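Long-range contacts in protein (congerin I) (Conger myriaster, PDB 1C1L), which binds beta-galactosides as a homodimeric galectin of the conger eel, through a carbohydrate-recognition domain that here holds lactose: residues A[59-65]-A[109-115]; A[94-99]-A[116-120]. The contacts are given in a common frame with arbitrary orientation. Residue numbers count along the deposited sequence, not the author numbering.

From the N terminus, the chain first reaches 59-65, on strand 55-64 of the sheet that carries the sugar. It then passes through 94-99, which spans the turn between strands 87-94 and 98-103 of the other sheet. Next comes 109-115, which closes the first long loop against 59-65 and makes contact 1. Segment 116-120 follows at once and closes a shorter loop back to 94-99, contact 2. The segments alternate, so the two loops cross. Contact 1 joins the two sheets of the galectin sandwich, and contact 2 ties a hairpin turn to the link into strand 122-127. A probable hydrogen bond, F99 N to F111 O at 2.8 Å, connects the contacts.

Contact 1. Residues A[59-65]-A[109-115]; sequences IVMNSTL and LEFPNRY. With GAL (beta-D-galactopyranose), chain B.
Strands 59-64 and 109-112 face each other across the galectin beta-sandwich. Both are extended, their axes 8.3 Å apart at closest approach and nearly parallel (23°, signed crossing -23°). M61 lies opposite F111 (CA-CA 7.5 Å) and S63 opposite R114 (CA-CA 7.9 Å). I59, M61 and S63 point toward the second segment; V60 and N62 belong to the sugar pocket on the other face. L109 (chi1 m, chi2 t) points toward the first strand: L109 CD1 lies 3.8 Å from I59 CD1 and 4.0 Å from M61 CE. The F111 ring (chi1 t) packs with CD1 3.6 Å from M61 CB and CZ 3.6 Å from N62 CA. M61 SD is 5.2 Å from the F111 ring centroid, an oblique Met-aromatic contact. After P112 the chain makes an inverse gamma turn centred on N113. R114 (chi1 m, then extended) sends NH1 to two acceptors, N62 OD1 and S63 OG, both at 3.0 Å; its NH2 bonds T73 O. N62 OD1 also accepts from S63 N at 2.8 Å, while N62 ND2 donates to galactose O6 at 2.9 Å. N62 thus meets R114 through OD1 and the galactose through ND2. Y115 (chi1 m) takes a hydrogen bond at its OH from S63 OG (2.8 Å) and also bonds E72 OE2. L65 CD2 sits over the face of the Y115 ring, 3.8 Å from the centroid, a CH-pi contact. Strand 55-64 lies between 41-52 and 75-77 in its sheet, whereas 108-112 is an outermost strand of the other, beside 98-103.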
ATOM      1  N   ILE A  59      -4.762  22.308 -10.891  1.00  7.14           N
ATOM      2  CA  ILE A  59      -4.648  20.860 -11.023  1.00  8.60           C
ATOM      3  C   ILE A  59      -4.400  20.646 -12.506  1.00  8.54           C
ATOM      4  O   ILE A  59      -5.129  21.177 -13.359  1.00  9.30           O
ATOM      5  CB  ILE A  59      -5.958  20.121 -10.642  1.00  9.88           C
ATOM      6  CG1 ILE A  59      -6.293  20.308  -9.170  1.00 11.05           C
ATOM      7  CG2 ILE A  59      -5.788  18.622 -10.944  1.00 11.14           C
ATOM      8  CD1 ILE A  59      -7.748  19.902  -8.858  1.00 11.31           C
ATOM      9  N   VAL A  60      -3.375  19.868 -12.818  1.00  7.34           N
ATOM     10  CA  VAL A  60      -3.030  19.506 -14.173  1.00  7.81           C
ATOM     11  C   VAL A  60      -3.076  17.984 -14.235  1.00  8.52           C
ATOM     12  O   VAL A  60      -2.437  17.304 -13.423  1.00  9.74           O
ATOM     13  CB  VAL A  60      -1.612  19.991 -14.534  1.00  8.12           C
ATOM     14  CG1 VAL A  60      -1.228  19.508 -15.927  1.00 10.25           C
ATOM     15  CG2 VAL A  60      -1.563  21.515 -14.498  1.00  8.89           C
ATOM     16  N   MET A  61      -3.787  17.450 -15.202  1.00  7.28           N
ATOM     17  CA  MET A  61      -3.889  16.021 -15.439  1.00  8.25           C
ATOM     18  C   MET A  61      -3.345  15.721 -16.823  1.00  7.69           C
ATOM     19  O   MET A  61      -3.597  16.457 -17.791  1.00  6.85           O
ATOM     20  CB  MET A  61      -5.333  15.576 -15.370  1.00  9.34           C
ATOM     21  CG  MET A  61      -5.897  15.727 -13.973  1.00 11.18           C
ATOM     22  SD  MET A  61      -7.648  15.296 -13.933  1.00 17.47           S
ATOM     23  CE  MET A  61      -8.310  16.872 -14.387  1.00 16.78           C
ATOM     24  N   ASN A  62      -2.581  14.641 -16.922  1.00  5.99           N
ATOM     25  CA  ASN A  62      -2.018  14.247 -18.189  1.00  5.88           C
ATOM     26  C   ASN A  62      -1.614  12.780 -18.105  1.00  7.41           C
ATOM     27  O   ASN A  62      -1.814  12.143 -17.058  1.00  6.63           O
ATOM     28  CB  ASN A  62      -0.809  15.121 -18.481  1.00  5.38           C
ATOM     29  CG  ASN A  62      -0.550  15.283 -19.972  1.00  6.89           C
ATOM     30  OD1 ASN A  62      -1.085  14.568 -20.822  1.00  6.45           O
ATOM     31  ND2 ASN A  62       0.314  16.212 -20.350  1.00  6.70           N
ATOM     32  N   SER A  63      -1.045  12.260 -19.180  1.00  6.98           N
ATOM     33  CA  SER A  63      -0.502  10.922 -19.286  1.00  6.34           C
ATOM     34  C   SER A  63       0.760  11.013 -20.144  1.00  7.49           C
ATOM     35  O   SER A  63       1.062  12.056 -20.756  1.00  7.23           O
ATOM     36  CB  SER A  63      -1.549  10.029 -19.938  1.00  6.44           C
ATOM     37  OG  SER A  63      -1.833  10.422 -21.272  1.00  6.95           O
ATOM     38  N   THR A  64       1.533   9.928 -20.169  1.00  5.83           N
ATOM     39  CA  THR A  64       2.720   9.846 -20.988  1.00  6.03           C
ATOM     40  C   THR A  64       3.052   8.378 -21.217  1.00  7.58           C
ATOM     41  O   THR A  64       2.873   7.525 -20.339  1.00  8.09           O
ATOM     42  CB  THR A  64       3.933  10.553 -20.315  1.00  6.80           C
ATOM     43  OG1 THR A  64       4.981  10.403 -21.269  1.00  7.50           O
ATOM     44  CG2 THR A  64       4.323  10.029 -18.932  1.00  5.15           C
ATOM     45  N   LEU A  65       3.509   8.102 -22.420  1.00  7.16           N
ATOM     46  CA  LEU A  65       4.037   6.800 -22.772  1.00  9.49           C
ATOM     47  C   LEU A  65       5.552   6.860 -22.825  1.00 10.74           C
ATOM     48  O   LEU A  65       6.211   5.837 -23.016  1.00 12.60           O
ATOM     49  CB  LEU A  65       3.471   6.379 -24.121  1.00  9.54           C
ATOM     50  CG  LEU A  65       1.991   5.998 -24.182  1.00 11.77           C
ATOM     51  CD1 LEU A  65       1.582   5.733 -25.618  1.00 12.02           C
ATOM     52  CD2 LEU A  65       1.749   4.783 -23.294  1.00 11.93           C
ATOM     53  N   LEU A 109     -13.310  14.701 -10.387  1.00 14.46           N
ATOM     54  CA  LEU A 109     -12.844  15.016 -11.730  1.00 13.65           C
ATOM     55  C   LEU A 109     -12.858  13.744 -12.556  1.00 13.33           C
ATOM     56  O   LEU A 109     -12.916  12.643 -12.004  1.00 11.70           O
ATOM     57  CB  LEU A 109     -11.421  15.586 -11.691  1.00 12.66           C
ATOM     58  CG  LEU A 109     -11.202  16.862 -10.878  1.00 13.26           C
ATOM     59  CD1 LEU A 109      -9.729  17.156 -10.671  1.00 15.37           C
ATOM     60  CD2 LEU A 109     -11.887  17.995 -11.612  1.00 15.44           C
ATOM     61  N   GLU A 110     -12.875  13.839 -13.880  1.00 12.27           N
ATOM     62  CA  GLU A 110     -12.793  12.688 -14.761  1.00 12.73           C
ATOM     63  C   GLU A 110     -11.654  12.972 -15.698  1.00 12.67           C
ATOM     64  O   GLU A 110     -11.338  14.138 -15.946  1.00 12.42           O
ATOM     65  CB  GLU A 110     -14.010  12.516 -15.612  1.00 14.78           C
ATOM     66  CG  GLU A 110     -15.189  12.066 -14.787  1.00 19.13           C
ATOM     67  CD  GLU A 110     -16.522  12.063 -15.515  1.00 22.28           C
ATOM     68  OE1 GLU A 110     -16.586  12.354 -16.709  1.00 24.82           O
ATOM     69  OE2 GLU A 110     -17.518  11.766 -14.868  1.00 24.45           O
ATOM     70  N   PHE A 111     -11.055  11.916 -16.212  1.00 11.60           N
ATOM     71  CA  PHE A 111      -9.961  12.056 -17.155  1.00 11.03           C
ATOM     72  C   PHE A 111     -10.060  10.857 -18.087  1.00 11.03           C
ATOM     73  O   PHE A 111     -10.443   9.787 -17.601  1.00 10.70           O
ATOM     74  CB  PHE A 111      -8.622  12.049 -16.402  1.00 10.96           C
ATOM     75  CG  PHE A 111      -7.411  12.291 -17.295  1.00 10.54           C
ATOM     76  CD1 PHE A 111      -7.146  13.568 -17.795  1.00 10.13           C
ATOM     77  CD2 PHE A 111      -6.563  11.230 -17.611  1.00 10.92           C
ATOM     78  CE1 PHE A 111      -6.033  13.774 -18.619  1.00  9.24           C
ATOM     79  CE2 PHE A 111      -5.455  11.445 -18.434  1.00 10.53           C
ATOM     80  CZ  PHE A 111      -5.192  12.715 -18.936  1.00  9.52           C
ATOM     81  N   PRO A 112      -9.787  10.911 -19.393  1.00 11.12           N
ATOM     82  CA  PRO A 112      -9.885   9.751 -20.256  1.00 11.08           C
ATOM     83  C   PRO A 112      -8.903   8.656 -19.887  1.00 10.89           C
ATOM     84  O   PRO A 112      -7.794   8.903 -19.414  1.00  9.42           O
ATOM     85  CB  PRO A 112      -9.671  10.287 -21.659  1.00 12.20           C
ATOM     86  CG  PRO A 112      -8.940  11.588 -21.456  1.00 13.63           C
ATOM     87  CD  PRO A 112      -9.523  12.124 -20.159  1.00 11.17           C
ATOM     88  N   ASN A 113      -9.330   7.424 -20.116  1.00 10.28           N
ATOM     89  CA  ASN A 113      -8.448   6.282 -19.979  1.00  9.03           C
ATOM     90  C   ASN A 113      -7.912   6.164 -21.396  1.00  8.67           C
ATOM     91  O   ASN A 113      -8.404   5.434 -22.263  1.00  9.84           O
ATOM     92  CB  ASN A 113      -9.234   5.032 -19.582  1.00  9.65           C
ATOM     93  CG  ASN A 113      -8.394   3.778 -19.394  1.00  9.83           C
ATOM     94  OD1 ASN A 113      -7.244   3.689 -19.840  1.00  9.63           O
ATOM     95  ND2 ASN A 113      -8.891   2.750 -18.728  1.00 10.99           N
ATOM     96  N   ARG A 114      -6.861   6.924 -21.668  1.00  8.93           N
ATOM     97  CA  ARG A 114      -6.275   7.023 -23.000  1.00  8.94           C
ATOM     98  C   ARG A 114      -5.751   5.736 -23.610  1.00  9.20           C
ATOM     99  O   ARG A 114      -5.854   5.502 -24.816  1.00 10.61           O
ATOM    100  CB  ARG A 114      -5.161   8.063 -22.939  1.00  7.76           C
ATOM    101  CG  ARG A 114      -5.767   9.443 -22.750  1.00  8.47           C
ATOM    102  CD  ARG A 114      -4.709  10.510 -22.564  1.00  8.53           C
ATOM    103  NE  ARG A 114      -5.292  11.839 -22.650  1.00  8.34           N
ATOM    104  CZ  ARG A 114      -4.615  12.955 -22.357  1.00  7.88           C
ATOM    105  NH1 ARG A 114      -3.360  12.949 -21.908  1.00  6.91           N
ATOM    106  NH2 ARG A 114      -5.250  14.114 -22.484  1.00  7.77           N
ATOM    107  N   TYR A 115      -5.242   4.841 -22.778  1.00  8.63           N
ATOM    108  CA  TYR A 115      -4.616   3.625 -23.256  1.00  8.96           C
ATOM    109  C   TYR A 115      -5.472   2.376 -23.039  1.00  9.62           C
ATOM    110  O   TYR A 115      -4.965   1.267 -23.173  1.00 12.00           O
ATOM    111  CB  TYR A 115      -3.237   3.494 -22.575  1.00  8.67           C
ATOM    112  CG  TYR A 115      -2.435   4.792 -22.635  1.00  9.45           C
ATOM    113  CD1 TYR A 115      -2.277   5.475 -23.848  1.00  9.52           C
ATOM    114  CD2 TYR A 115      -1.914   5.316 -21.457  1.00  9.71           C
ATOM    115  CE1 TYR A 115      -1.603   6.698 -23.867  1.00  9.40           C
ATOM    116  CE2 TYR A 115      -1.239   6.532 -21.474  1.00 10.81           C
ATOM    117  CZ  TYR A 115      -1.097   7.211 -22.683  1.00 10.57           C
ATOM    118  OH  TYR A 115      -0.461   8.425 -22.705  1.00 11.74           O
TER
HETATM  119  C1  GAL B   2       5.019  19.561 -17.366  1.00  9.28           C
HETATM  120  C2  GAL B   2       5.836  19.238 -16.115  1.00  8.00           C
HETATM  121  C3  GAL B   2       5.760  17.744 -15.793  1.00  7.43           C
HETATM  122  C4  GAL B   2       4.295  17.271 -15.744  1.00  6.15           C
HETATM  123  C5  GAL B   2       3.562  17.710 -17.005  1.00  7.37           C
HETATM  124  C6  GAL B   2       2.090  17.359 -16.964  1.00  5.80           C
HETATM  125  O2  GAL B   2       7.191  19.608 -16.341  1.00  8.83           O
HETATM  126  O3  GAL B   2       6.393  17.512 -14.545  1.00  7.71           O
HETATM  127  O4  GAL B   2       3.677  17.828 -14.594  1.00  4.59           O
HETATM  128  O5  GAL B   2       3.672  19.142 -17.191  1.00  7.19           O
HETATM  129  O6  GAL B   2       1.458  17.726 -18.164  1.00  8.41           O

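Contact 2. Residues A[94-99]-A[116-120]; sequences YDINKF and SKEFL
The turn between strands 87-94 and 98-103 meets the loop that leads from strand 108-112 toward strand 122-127. The D95 carboxylate accepts from the turn backbone. D95 OD1 takes N97 N (3.0 Å), an Asx turn, and K98 N (2.9 Å), while D95 N bonds K98 O at 2.9 Å. D95 OD2 bonds Y100 OH. Segment 116-120 starts with S116, in a left-handed conformation (phi 49°, psi 52°). I96 and S116 are the register pair, CA-CA 5.3 Å. A water bridges them: it donates to I96 O (2.7 Å) and accepts from S116 OG (2.9 Å). I96 (chi1 t, chi2 p) extends CD1 to 3.7 Å from both S116 O and E118 CG. This is one end of the galectin beta-sandwich, where a hairpin of one sheet meets the chain crossing to the other. Y94 (chi1 p, chi2 -77°) lays its ring edge against the loop backbone, with CE2 3.3 Å from K117 O. Y94 OH is 3.1 Å from F119 N at a poor angle; the hydroxyl bonds F12 O instead. L120 (chi1 m, chi2 t) points toward 94-99. L120 CD1 lies over one face of the Y94 ring, 4.0 Å from Y94 CE1, and at the edge of the F99 ring, 3.7 Å from F99 CE2. K117 NZ leads away to a salt bridge with E37, and F119 packs on G4 of the second subunit.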
ATOM      1  N   TYR A  94     -11.619   3.581 -12.107  1.00 12.24           N
ATOM      2  CA  TYR A  94     -11.661   3.760 -13.537  1.00 11.67           C
ATOM      3  C   TYR A  94     -12.441   2.651 -14.207  1.00 12.52           C
ATOM      4  O   TYR A  94     -12.697   1.593 -13.619  1.00 11.96           O
ATOM      5  CB  TYR A  94     -10.235   3.793 -14.097  1.00 10.96           C
ATOM      6  CG  TYR A  94      -9.406   2.527 -13.941  1.00 10.87           C
ATOM      7  CD1 TYR A  94      -8.813   2.186 -12.718  1.00  9.80           C
ATOM      8  CD2 TYR A  94      -9.216   1.733 -15.064  1.00 11.15           C
ATOM      9  CE1 TYR A  94      -8.018   1.041 -12.637  1.00 10.35           C
ATOM     10  CE2 TYR A  94      -8.424   0.593 -14.989  1.00 12.78           C
ATOM     11  CZ  TYR A  94      -7.831   0.262 -13.777  1.00 10.74           C
ATOM     12  OH  TYR A  94      -6.999  -0.830 -13.754  1.00 13.90           O
ATOM     13  N   ASP A  95     -12.896   2.918 -15.411  1.00 12.80           N
ATOM     14  CA  ASP A  95     -13.423   1.861 -16.242  1.00 13.17           C
ATOM     15  C   ASP A  95     -12.623   1.945 -17.543  1.00 13.19           C
ATOM     16  O   ASP A  95     -11.689   2.749 -17.621  1.00 11.98           O
ATOM     17  CB  ASP A  95     -14.931   2.070 -16.440  1.00 12.66           C
ATOM     18  CG  ASP A  95     -15.409   3.414 -16.959  1.00 13.36           C
ATOM     19  OD1 ASP A  95     -14.770   4.028 -17.808  1.00 13.87           O
ATOM     20  OD2 ASP A  95     -16.463   3.830 -16.511  1.00 14.91           O
ATOM     21  N   ILE A  96     -13.016   1.263 -18.625  1.00 14.04           N
ATOM     22  CA  ILE A  96     -12.241   1.241 -19.861  1.00 15.51           C
ATOM     23  C   ILE A  96     -12.210   2.616 -20.544  1.00 14.26           C
ATOM     24  O   ILE A  96     -11.296   2.901 -21.314  1.00 16.57           O
ATOM     25  CB  ILE A  96     -12.856   0.103 -20.790  1.00 16.45           C
ATOM     26  CG1 ILE A  96     -11.994  -0.174 -22.022  1.00 18.27           C
ATOM     27  CG2 ILE A  96     -14.217   0.531 -21.294  1.00 18.08           C
ATOM     28  CD1 ILE A  96     -10.762  -1.043 -21.760  1.00 21.10           C
ATOM     29  N   ASN A  97     -13.139   3.509 -20.217  1.00 13.94           N
ATOM     30  CA  ASN A  97     -13.246   4.841 -20.825  1.00 14.40           C
ATOM     31  C   ASN A  97     -12.672   5.998 -20.034  1.00 12.43           C
ATOM     32  O   ASN A  97     -12.087   6.921 -20.596  1.00 10.83           O
ATOM     33  CB  ASN A  97     -14.681   5.228 -21.079  1.00 17.54           C
ATOM     34  CG  ASN A  97     -15.423   4.216 -21.911  1.00 21.83           C
ATOM     35  OD1 ASN A  97     -14.920   3.748 -22.926  1.00 23.36           O
ATOM     36  ND2 ASN A  97     -16.622   3.812 -21.515  1.00 25.65           N
ATOM     37  N   LYS A  98     -12.852   6.010 -18.715  1.00 11.94           N
ATOM     38  CA  LYS A  98     -12.496   7.134 -17.863  1.00 12.40           C
ATOM     39  C   LYS A  98     -11.935   6.737 -16.506  1.00 11.48           C
ATOM     40  O   LYS A  98     -12.218   5.649 -15.988  1.00 11.65           O
ATOM     41  CB  LYS A  98     -13.703   8.004 -17.550  1.00 14.71           C
ATOM     42  CG  LYS A  98     -14.437   8.619 -18.721  1.00 18.77           C
ATOM     43  CD  LYS A  98     -15.687   9.275 -18.185  1.00 22.10           C
ATOM     44  CE  LYS A  98     -16.535   9.729 -19.355  1.00 25.19           C
ATOM     45  NZ  LYS A  98     -17.745  10.402 -18.917  1.00 26.12           N
ATOM     46  N   PHE A  99     -11.147   7.649 -15.974  1.00 10.57           N
ATOM     47  CA  PHE A  99     -10.687   7.665 -14.603  1.00 10.61           C
ATOM     48  C   PHE A  99     -11.640   8.620 -13.916  1.00 10.72           C
ATOM     49  O   PHE A  99     -12.075   9.640 -14.477  1.00 10.80           O
ATOM     50  CB  PHE A  99      -9.293   8.241 -14.421  1.00  9.83           C
ATOM     51  CG  PHE A  99      -8.233   7.246 -14.824  1.00 11.14           C
ATOM     52  CD1 PHE A  99      -7.820   7.156 -16.153  1.00 10.62           C
ATOM     53  CD2 PHE A  99      -7.701   6.384 -13.853  1.00 11.68           C
ATOM     54  CE1 PHE A  99      -6.877   6.198 -16.519  1.00 12.94           C
ATOM     55  CE2 PHE A  99      -6.760   5.431 -14.230  1.00 12.55           C
ATOM     56  CZ  PHE A  99      -6.353   5.337 -15.557  1.00 12.68           C
ATOM     57  N   SER A 116      -6.758   2.522 -22.726  1.00 11.03           N
ATOM     58  CA  SER A 116      -7.659   1.388 -22.509  1.00 12.68           C
ATOM     59  C   SER A 116      -7.111   0.316 -21.569  1.00 13.70           C
ATOM     60  O   SER A 116      -7.090  -0.889 -21.824  1.00 14.03           O
ATOM     61  CB  SER A 116      -8.023   0.791 -23.874  1.00 13.64           C
ATOM     62  OG  SER A 116      -8.690   1.794 -24.638  1.00 17.21           O
ATOM     63  N   LYS A 117      -6.691   0.795 -20.414  1.00 12.70           N
ATOM     64  CA  LYS A 117      -6.122  -0.056 -19.391  1.00 14.11           C
ATOM     65  C   LYS A 117      -7.216  -0.640 -18.524  1.00 12.50           C
ATOM     66  O   LYS A 117      -8.215   0.010 -18.243  1.00 11.24           O
ATOM     67  CB  LYS A 117      -5.161   0.727 -18.510  1.00 14.11           C
ATOM     68  CG  LYS A 117      -3.942   1.209 -19.273  1.00 17.77           C
ATOM     69  CD  LYS A 117      -3.242  -0.005 -19.853  1.00 20.81           C
ATOM     70  CE  LYS A 117      -1.864   0.407 -20.275  1.00 25.12           C
ATOM     71  NZ  LYS A 117      -1.153  -0.798 -20.637  1.00 30.48           N
ATOM     72  N   GLU A 118      -7.040  -1.905 -18.155  1.00 14.49           N
ATOM     73  CA  GLU A 118      -7.958  -2.578 -17.259  1.00 16.07           C
ATOM     74  C   GLU A 118      -7.289  -3.042 -15.975  1.00 15.62           C
ATOM     75  O   GLU A 118      -7.954  -3.602 -15.100  1.00 16.66           O
ATOM     76  CB  GLU A 118      -8.564  -3.775 -17.966  1.00 18.25           C
ATOM     77  CG  GLU A 118      -9.562  -3.262 -18.987  1.00 23.24           C
ATOM     78  CD  GLU A 118     -10.219  -4.321 -19.838  1.00 26.66           C
ATOM     79  OE1 GLU A 118      -9.521  -5.129 -20.449  1.00 29.05           O
ATOM     80  OE2 GLU A 118     -11.442  -4.315 -19.891  1.00 28.97           O
ATOM     81  N   PHE A 119      -5.984  -2.818 -15.861  1.00 14.42           N
ATOM     82  CA  PHE A 119      -5.202  -3.183 -14.695  1.00 13.82           C
ATOM     83  C   PHE A 119      -4.034  -2.195 -14.649  1.00 12.54           C
ATOM     84  O   PHE A 119      -3.453  -1.901 -15.708  1.00 13.04           O
ATOM     85  CB  PHE A 119      -4.687  -4.628 -14.836  1.00 14.31           C
ATOM     86  CG  PHE A 119      -3.730  -4.998 -13.715  1.00 15.66           C
ATOM     87  CD1 PHE A 119      -4.189  -5.045 -12.397  1.00 15.32           C
ATOM     88  CD2 PHE A 119      -2.379  -5.209 -13.997  1.00 14.82           C
ATOM     89  CE1 PHE A 119      -3.292  -5.290 -11.368  1.00 18.00           C
ATOM     90  CE2 PHE A 119      -1.487  -5.452 -12.957  1.00 17.58           C
ATOM     91  CZ  PHE A 119      -1.944  -5.492 -11.644  1.00 17.17           C
ATOM     92  N   LEU A 120      -3.687  -1.655 -13.479  1.00 10.56           N
ATOM     93  CA  LEU A 120      -2.576  -0.715 -13.346  1.00 10.01           C
ATOM     94  C   LEU A 120      -1.641  -1.194 -12.239  1.00  8.73           C
ATOM     95  O   LEU A 120      -2.037  -1.178 -11.069  1.00 10.05           O
ATOM     96  CB  LEU A 120      -3.055   0.681 -12.979  1.00 10.81           C
ATOM     97  CG  LEU A 120      -3.937   1.382 -14.002  1.00 11.97           C
ATOM     98  CD1 LEU A 120      -4.487   2.651 -13.396  1.00 13.81           C
ATOM     99  CD2 LEU A 120      -3.134   1.730 -15.240  1.00 12.73           C
TER
HETATM  100  O   HOH W   1     -10.249   3.942 -23.585  1.00 15.66           O